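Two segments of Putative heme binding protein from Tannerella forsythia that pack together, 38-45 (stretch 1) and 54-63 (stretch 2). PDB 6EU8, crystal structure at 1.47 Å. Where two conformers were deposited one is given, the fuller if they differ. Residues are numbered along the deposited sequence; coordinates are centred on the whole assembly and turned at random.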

# COMPACT_ATOMS: atom_id res chain seq x y z
N HIS A 38 1.91 -12.15 -2.63
CA HIS A 38 2.63 -12.66 -3.81
C HIS A 38 3.86 -11.81 -4.10
O HIS A 38 3.85 -10.60 -3.89
CB HIS A 38 1.78 -12.60 -5.07
CG HIS A 38 0.53 -13.42 -5.01
ND1 HIS A 38 0.51 -14.76 -5.36
CD2 HIS A 38 -0.72 -13.11 -4.62
CE1 HIS A 38 -0.72 -15.22 -5.21
NE2 HIS A 38 -1.49 -14.25 -4.75
N ARG A 39 4.91 -12.45 -4.60
CA ARG A 39 6.11 -11.77 -5.08
C ARG A 39 5.76 -10.80 -6.21
O ARG A 39 4.95 -11.13 -7.09
CB ARG A 39 7.14 -12.81 -5.58
CG ARG A 39 8.46 -12.26 -6.10
CD ARG A 39 9.36 -13.40 -6.59
NE ARG A 39 10.64 -12.99 -7.17
CZ ARG A 39 10.81 -12.46 -8.37
NH1 ARG A 39 9.77 -12.25 -9.14
NH2 ARG A 39 12.03 -12.12 -8.80
N ASP A 40 6.31 -9.59 -6.16
CA ASP A 40 6.14 -8.57 -7.23
C ASP A 40 6.32 -9.19 -8.61
O ASP A 40 7.27 -9.97 -8.81
CB ASP A 40 7.08 -7.38 -6.96
CG ASP A 40 7.03 -6.31 -8.03
OD1 ASP A 40 7.64 -6.53 -9.09
OD2 ASP A 40 6.36 -5.26 -7.81
N PHE A 41 5.42 -8.84 -9.56
CA PHE A 41 5.34 -9.46 -10.91
C PHE A 41 6.13 -8.77 -12.03
O PHE A 41 6.09 -9.23 -13.19
CB PHE A 41 3.83 -9.60 -11.35
CG PHE A 41 2.95 -10.35 -10.36
CD1 PHE A 41 3.20 -11.67 -10.05
CD2 PHE A 41 1.87 -9.73 -9.75
CE1 PHE A 41 2.39 -12.37 -9.16
CE2 PHE A 41 1.07 -10.42 -8.82
CZ PHE A 41 1.35 -11.74 -8.52
N SER A 42 6.88 -7.71 -11.73
CA SER A 42 7.61 -6.99 -12.75
C SER A 42 8.97 -7.66 -13.09
O SER A 42 9.43 -8.53 -12.37
CB SER A 42 7.80 -5.53 -12.32
OG SER A 42 8.75 -5.39 -11.29
N GLU A 43 9.59 -7.22 -14.19
CA GLU A 43 10.99 -7.57 -14.42
C GLU A 43 11.84 -6.76 -13.41
O GLU A 43 11.67 -5.55 -13.29
CB GLU A 43 11.43 -7.29 -15.87
CG GLU A 43 12.87 -7.69 -16.11
CD GLU A 43 13.27 -7.51 -17.56
OE1 GLU A 43 13.67 -6.38 -17.95
OE2 GLU A 43 13.13 -8.53 -18.29
N TRP A 44 12.70 -7.44 -12.65
CA TRP A 44 13.50 -6.72 -11.63
C TRP A 44 14.84 -6.31 -12.21
O TRP A 44 15.41 -7.03 -13.05
CB TRP A 44 13.68 -7.56 -10.40
CG TRP A 44 12.44 -7.83 -9.57
CD1 TRP A 44 11.14 -7.46 -9.85
CD2 TRP A 44 12.38 -8.60 -8.37
NE1 TRP A 44 10.30 -7.92 -8.86
CE2 TRP A 44 11.03 -8.62 -7.93
CE3 TRP A 44 13.35 -9.24 -7.60
CZ2 TRP A 44 10.62 -9.31 -6.77
CZ3 TRP A 44 12.95 -9.93 -6.46
CH2 TRP A 44 11.61 -9.92 -6.03
N HIS A 45 15.32 -5.15 -11.77
CA HIS A 45 16.50 -4.53 -12.36
C HIS A 45 17.52 -4.25 -11.26
O HIS A 45 17.21 -3.56 -10.27
CB HIS A 45 16.11 -3.26 -13.13
CG HIS A 45 15.29 -3.54 -14.36
ND1 HIS A 45 14.43 -2.63 -14.90
CD2 HIS A 45 15.26 -4.63 -15.17
CE1 HIS A 45 13.85 -3.16 -15.98
NE2 HIS A 45 14.33 -4.38 -16.15
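Stretch 2 54-63: ETIPAKGSEA

Stretch 2 runs antiparallel to stretch 1, and the two are joined directly at one end and through water over most of the rest. The direct join is a pair of backbone hydrogen bonds: Ile-56 N donates to Trp-44 O at 2.9 Å, and Trp-44 N donates to Ile-56 O at 3.1 Å. Both residues are extended, as the pairing of β-strands requires. One step along, His-45 faces Thr-55 as a non-hydrogen-bonded pair, their CA atoms 4.8 Å apart, and CA-H...O contacts supplement the ladder: Thr-55 CA lies 3.5 Å from Trp-44 O, and His-45 CA 3.6 Å from Glu-54 O.

Beyond Ile-56 the regular pairing ends, although Ala-58 still comes within 4.1 Å of Glu-43, CA to CA. Waters now fill the gap. One accepts from Lys-59 N at 2.9 Å and also lies 2.8 Å from Asp-40 O and 2.7 Å from Ser-42 O. Another donates to Phe-41 O at 2.7 Å and to Gly-60 O at 2.6 Å, while a third links Glu-43 OE2 (2.8 Å) to Ala-58 N (3.0 Å).

Arg-39, with chi1 to chi3 all t, reaches along this wet seam. Its NH2 donates to a water at 2.9 Å that lies equally far from Pro-57 O. The guanidinium has Lys-59 CD over one face and Ile-56 CG2 near its edge, 3.8 Å from Arg-39 NH2. The like charges are close, Arg-39 NH2 to Lys-59 NZ being 3.9 Å, but Lys-59 NZ has a carbonyl partner, donating to Pro-57 O at 2.9 Å.

Asp-40 organises the loop of stretch 1: its OD1 accepts from Ser-42 OG at 2.7 Å and from Ser-42 N and Trp-44 NE1, each at 3.0 Å. Glu-43 OE1 likewise accepts from His-45 NE2 at 2.8 Å, on the side where Thr-55 CG2 packs 3.9 Å from His-45 CD2. Across the sheet, Trp-44 CB meets Ile-56 CB at 4.0 Å, and the branched aliphatic chain lays its CD1 at the indole edge.

At the far end the Phe-41 ring provides a broad surface for the backbone of stretch 2. Ser-61 O and Glu-62 N lie over one face; Lys-59 O approaches the edge, 3.4 Å from Phe-41 CD1. Gly-60 suits the turn here: its phi of 67° favours glycine, and an ideal CB would lie a tight 3.3 Å from Phe-41 CD1. Small Ala-58 fits beside the loop, its CB 3.7 Å from Phe-41 O.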

# COMPACT_ATOMS: atom_id res chain seq x y z
N GLU A 54 21.94 -5.51 -14.47
CA GLU A 54 21.44 -6.85 -14.68
C GLU A 54 19.93 -6.90 -14.62
O GLU A 54 19.29 -6.00 -14.03
CB GLU A 54 22.01 -7.83 -13.66
CG GLU A 54 23.46 -8.13 -13.91
CD GLU A 54 24.13 -8.87 -12.77
OE1 GLU A 54 23.44 -9.41 -11.87
OE2 GLU A 54 25.38 -8.91 -12.80
N THR A 55 19.36 -7.96 -15.21
CA THR A 55 17.91 -8.22 -15.11
C THR A 55 17.63 -9.52 -14.39
O THR A 55 18.44 -10.47 -14.40
CB THR A 55 17.23 -8.35 -16.50
OG1 THR A 55 17.79 -9.46 -17.20
CG2 THR A 55 17.39 -7.14 -17.29
N ILE A 56 16.46 -9.60 -13.75
CA ILE A 56 15.92 -10.82 -13.16
C ILE A 56 14.55 -11.03 -13.81
O ILE A 56 13.73 -10.11 -13.77
CB ILE A 56 15.81 -10.72 -11.63
CG1 ILE A 56 17.20 -10.50 -10.96
CG2 ILE A 56 15.14 -11.96 -11.05
CD1 ILE A 56 17.09 -10.05 -9.51
N PRO A 57 14.30 -12.23 -14.39
CA PRO A 57 13.09 -12.38 -15.18
C PRO A 57 11.80 -12.16 -14.41
O PRO A 57 11.69 -12.58 -13.27
CB PRO A 57 13.14 -13.84 -15.66
CG PRO A 57 14.54 -14.25 -15.56
CD PRO A 57 15.14 -13.44 -14.45
N ALA A 58 10.83 -11.55 -15.06
CA ALA A 58 9.47 -11.42 -14.55
C ALA A 58 8.88 -12.81 -14.28
O ALA A 58 9.05 -13.71 -15.13
CB ALA A 58 8.60 -10.67 -15.53
N LYS A 59 8.23 -12.99 -13.13
CA LYS A 59 7.61 -14.27 -12.75
C LYS A 59 6.17 -14.08 -12.33
O LYS A 59 5.84 -13.17 -11.57
CB LYS A 59 8.43 -14.95 -11.65
CG LYS A 59 9.75 -15.51 -12.14
CD LYS A 59 10.76 -15.71 -11.02
CE LYS A 59 12.17 -15.89 -11.57
NZ LYS A 59 12.95 -14.62 -11.63
N GLY A 60 5.29 -14.98 -12.80
CA GLY A 60 3.86 -14.86 -12.52
C GLY A 60 3.16 -13.68 -13.17
O GLY A 60 3.68 -13.02 -14.07
N SER A 61 1.96 -13.41 -12.68
CA SER A 61 1.16 -12.27 -13.10
C SER A 61 0.00 -12.05 -12.13
O SER A 61 -0.30 -12.90 -11.27
CB SER A 61 0.61 -12.44 -14.51
OG SER A 61 -0.53 -13.29 -14.49
N GLU A 62 -0.66 -10.91 -12.27
CA GLU A 62 -1.82 -10.59 -11.43
C GLU A 62 -2.98 -11.59 -11.57
O GLU A 62 -3.81 -11.69 -10.67
CB GLU A 62 -2.30 -9.15 -11.67
CG GLU A 62 -1.32 -8.10 -11.10
CD GLU A 62 -1.89 -6.69 -11.06
OE1 GLU A 62 -3.08 -6.51 -11.40
OE2 GLU A 62 -1.16 -5.75 -10.65
N ALA A 63 -3.00 -12.36 -12.66
CA ALA A 63 -3.92 -13.50 -12.77
C ALA A 63 -3.73 -14.58 -11.69
O ALA A 63 -4.65 -15.33 -11.40
CB ALA A 63 -3.85 -14.12 -14.16
O HOH W 1 8.43 -10.79 -11.24
O HOH W 2 11.66 -10.54 -11.23
O HOH W 3 6.65 -12.93 -8.94
O HOH W 4 4.96 -10.90 -14.94
O HOH W 5 11.58 -10.78 -17.83